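Local coordinates for protein nudix hydrolase DR_0079 (Deinococcus radiodurans, PDB 2O5F) that hydrolyses nucleoside di- and triphosphates to nucleoside monophosphates with the help of magnesium, with a marked preference for CDP and CTP, at residues Thr77-Glu80 / Ala81-Glu85. Sequence-based numbering, arbitrary orientation.
Sequences TYEE and AFRRE
Arg-83 sends its backbone N to the carbonyl O of Glu-79, 2.9 Å away, and one turn of helix thereby brings the two side chains to the same flank. Both start with CG anti to the backbone N (chi1 -172° in Glu-79, -178° in Arg-83) and run side by side; the arginine chain then bends at chi3, swinging its guanidinium back toward the acid. NH2 of Arg-83 meets OE2 of Glu-79 at 3.1 Å in a salt bridge that uses the anti lone pair of the oxygen, with the two flat groups turned 49° apart. NE of the same arginine pairs with Asp-95, so its charge is shared between two acids. With an alanine here, Glu-79 and Asp-95 are likely to lose the cation they share.

Thr-77 and the first turns of helix 78-90, the helix of the Nudix box, make up this stretch. Thr-77 is the N-cap residue, though its own side chain makes no capping bond. Glu-80 reaches back with an extended chain, CG beside its own backbone N, and its OE1 accepts the backbone N of Thr-77 at 3.1 Å, from above the carboxylate plane; an acid suits this place because a carboxylate three residues on can accept that N-H. The inward side is apolar: Ala-81, small enough for close approach, rests on Val-37, while Phe-82 stacks on Tyr-119 and meets Trp-99 edge-to-face. Tyr-78 also lies against strands 35-42 and 115-122, its hydroxyl bonded to Asp-16. Further along, Arg-84 is tied to Glu-76 and the carbonyl of Ala-71, and its NH1 forms a salt bridge with OE1 of Glu-85 (3.1 Å), an inferred magnesium ligand, whose hydrogen bond is weak.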
ATOM      1  N   THR A  77       8.089   1.034  12.738  1.00 26.14           N
ATOM      2  CA  THR A  77       8.703   1.839  11.693  1.00 25.96           C
ATOM      3  C   THR A  77       8.037   1.437  10.373  1.00 24.04           C
ATOM      4  O   THR A  77       7.328   0.434  10.317  1.00 20.83           O
ATOM      5  CB  THR A  77      10.204   1.573  11.598  1.00 27.85           C
ATOM      6  OG1 THR A  77      10.805   2.543  10.732  1.00 36.23           O
ATOM      7  CG2 THR A  77      10.449   0.200  11.050  1.00 24.27           C
ATOM      8  N   TYR A  78       8.265   2.217   9.321  1.00 23.26           N
ATOM      9  CA  TYR A  78       7.680   1.925   8.017  1.00 23.68           C
ATOM     10  C   TYR A  78       8.089   0.545   7.504  1.00 23.04           C
ATOM     11  O   TYR A  78       7.248  -0.223   7.038  1.00 21.79           O
ATOM     12  CB  TYR A  78       8.090   2.995   6.997  1.00 23.79           C
ATOM     13  CG  TYR A  78       7.348   4.318   7.129  1.00 24.81           C
ATOM     14  CD1 TYR A  78       6.049   4.460   6.645  1.00 26.38           C
ATOM     15  CD2 TYR A  78       7.954   5.427   7.719  1.00 26.89           C
ATOM     16  CE1 TYR A  78       5.367   5.676   6.735  1.00 26.77           C
ATOM     17  CE2 TYR A  78       7.286   6.651   7.822  1.00 25.74           C
ATOM     18  CZ  TYR A  78       5.999   6.768   7.326  1.00 27.81           C
ATOM     19  OH  TYR A  78       5.349   7.971   7.404  1.00 27.67           O
ATOM     20  N   GLU A  79       9.377   0.228   7.593  1.00 23.51           N
ATOM     21  CA  GLU A  79       9.871  -1.068   7.123  1.00 25.07           C
ATOM     22  C   GLU A  79       9.230  -2.232   7.885  1.00 25.17           C
ATOM     23  O   GLU A  79       8.874  -3.253   7.293  1.00 26.44           O
ATOM     24  CB  GLU A  79      11.396  -1.143   7.269  1.00 25.03           C
ATOM     25  CG  GLU A  79      12.014  -2.379   6.621  1.00 26.95           C
ATOM     26  CD  GLU A  79      13.505  -2.501   6.884  1.00 30.63           C
ATOM     27  OE1 GLU A  79      14.168  -1.453   7.051  1.00 29.84           O
ATOM     28  OE2 GLU A  79      14.014  -3.644   6.908  1.00 31.31           O
ATOM     29  N   GLU A  80       9.085  -2.082   9.198  1.00 25.51           N
ATOM     30  CA  GLU A  80       8.484  -3.136  10.003  1.00 25.40           C
ATOM     31  C   GLU A  80       7.026  -3.365   9.616  1.00 24.08           C
ATOM     32  O   GLU A  80       6.560  -4.504   9.570  1.00 22.02           O
ATOM     33  CB  GLU A  80       8.597  -2.794  11.491  1.00 27.87           C
ATOM     34  CG  GLU A  80      10.032  -2.816  12.002  1.00 31.16           C
ATOM     35  CD  GLU A  80      10.177  -2.231  13.393  1.00 34.17           C
ATOM     36  OE1 GLU A  80       9.208  -1.603  13.876  1.00 33.51           O
ATOM     37  OE2 GLU A  80      11.261  -2.395  13.995  1.00 35.13           O
ATOM     38  N   ALA A  81       6.305  -2.286   9.327  1.00 21.91           N
ATOM     39  CA  ALA A  81       4.906  -2.418   8.942  1.00 21.57           C
ATOM     40  C   ALA A  81       4.833  -3.128   7.592  1.00 22.44           C
ATOM     41  O   ALA A  81       3.951  -3.954   7.350  1.00 22.43           O
ATOM     42  CB  ALA A  81       4.252  -1.046   8.852  1.00 19.93           C
ATOM     43  N   PHE A  82       5.778  -2.795   6.722  1.00 22.89           N
ATOM     44  CA  PHE A  82       5.851  -3.384   5.392  1.00 23.63           C
ATOM     45  C   PHE A  82       6.072  -4.885   5.522  1.00 23.95           C
ATOM     46  O   PHE A  82       5.326  -5.680   4.946  1.00 23.35           O
ATOM     47  CB  PHE A  82       6.989  -2.712   4.603  1.00 23.02           C
ATOM     48  CG  PHE A  82       7.251  -3.313   3.245  1.00 24.05           C
ATOM     49  CD1 PHE A  82       6.217  -3.818   2.468  1.00 21.30           C
ATOM     50  CD2 PHE A  82       8.546  -3.346   2.736  1.00 23.99           C
ATOM     51  CE1 PHE A  82       6.469  -4.348   1.202  1.00 26.58           C
ATOM     52  CE2 PHE A  82       8.808  -3.872   1.475  1.00 25.22           C
ATOM     53  CZ  PHE A  82       7.763  -4.375   0.705  1.00 25.05           C
ATOM     54  N   ARG A  83       7.079  -5.277   6.299  1.00 24.34           N
ATOM     55  CA  ARG A  83       7.364  -6.696   6.481  1.00 26.03           C
ATOM     56  C   ARG A  83       6.151  -7.434   7.041  1.00 25.25           C
ATOM     57  O   ARG A  83       5.848  -8.555   6.628  1.00 24.48           O
ATOM     58  CB  ARG A  83       8.558  -6.896   7.418  1.00 26.80           C
ATOM     59  CG  ARG A  83       8.915  -8.362   7.598  1.00 30.49           C
ATOM     60  CD  ARG A  83      10.160  -8.558   8.445  1.00 34.10           C
ATOM     61  NE  ARG A  83      11.372  -8.062   7.795  1.00 35.24           N
ATOM     62  CZ  ARG A  83      11.911  -6.869   8.022  1.00 35.72           C
ATOM     63  NH1 ARG A  83      11.350  -6.033   8.886  1.00 34.42           N
ATOM     64  NH2 ARG A  83      13.020  -6.514   7.387  1.00 36.85           N
ATOM     65  N   ARG A  84       5.454  -6.797   7.975  1.00 25.87           N
ATOM     66  CA  ARG A  84       4.280  -7.399   8.594  1.00 24.46           C
ATOM     67  C   ARG A  84       3.117  -7.584   7.621  1.00 24.41           C
ATOM     68  O   ARG A  84       2.538  -8.668   7.541  1.00 24.78           O
ATOM     69  CB  ARG A  84       3.839  -6.551   9.797  1.00 25.08           C
ATOM     70  CG  ARG A  84       2.550  -7.012  10.470  1.00 26.92           C
ATOM     71  CD  ARG A  84       2.229  -6.170  11.708  1.00 27.87           C
ATOM     72  NE  ARG A  84       2.176  -4.729  11.442  1.00 26.80           N
ATOM     73  CZ  ARG A  84       1.234  -4.126  10.721  1.00 27.55           C
ATOM     74  NH1 ARG A  84       0.249  -4.828  10.175  1.00 29.16           N
ATOM     75  NH2 ARG A  84       1.265  -2.812  10.559  1.00 27.84           N
ATOM     76  N   GLU A  85       2.768  -6.535   6.885  1.00 22.38           N
ATOM     77  CA  GLU A  85       1.661  -6.616   5.930  1.00 23.86           C
ATOM     78  C   GLU A  85       1.959  -7.572   4.770  1.00 22.46           C
ATOM     79  O   GLU A  85       1.073  -8.286   4.311  1.00 22.63           O
ATOM     80  CB  GLU A  85       1.327  -5.229   5.374  1.00 25.65           C
ATOM     81  CG  GLU A  85       0.790  -4.235   6.402  1.00 29.02           C
ATOM     82  CD  GLU A  85      -0.660  -4.500   6.802  1.00 31.88           C
ATOM     83  OE1 GLU A  85      -1.189  -3.753   7.655  1.00 34.85           O
ATOM     84  OE2 GLU A  85      -1.272  -5.451   6.269  1.00 34.30           O
TER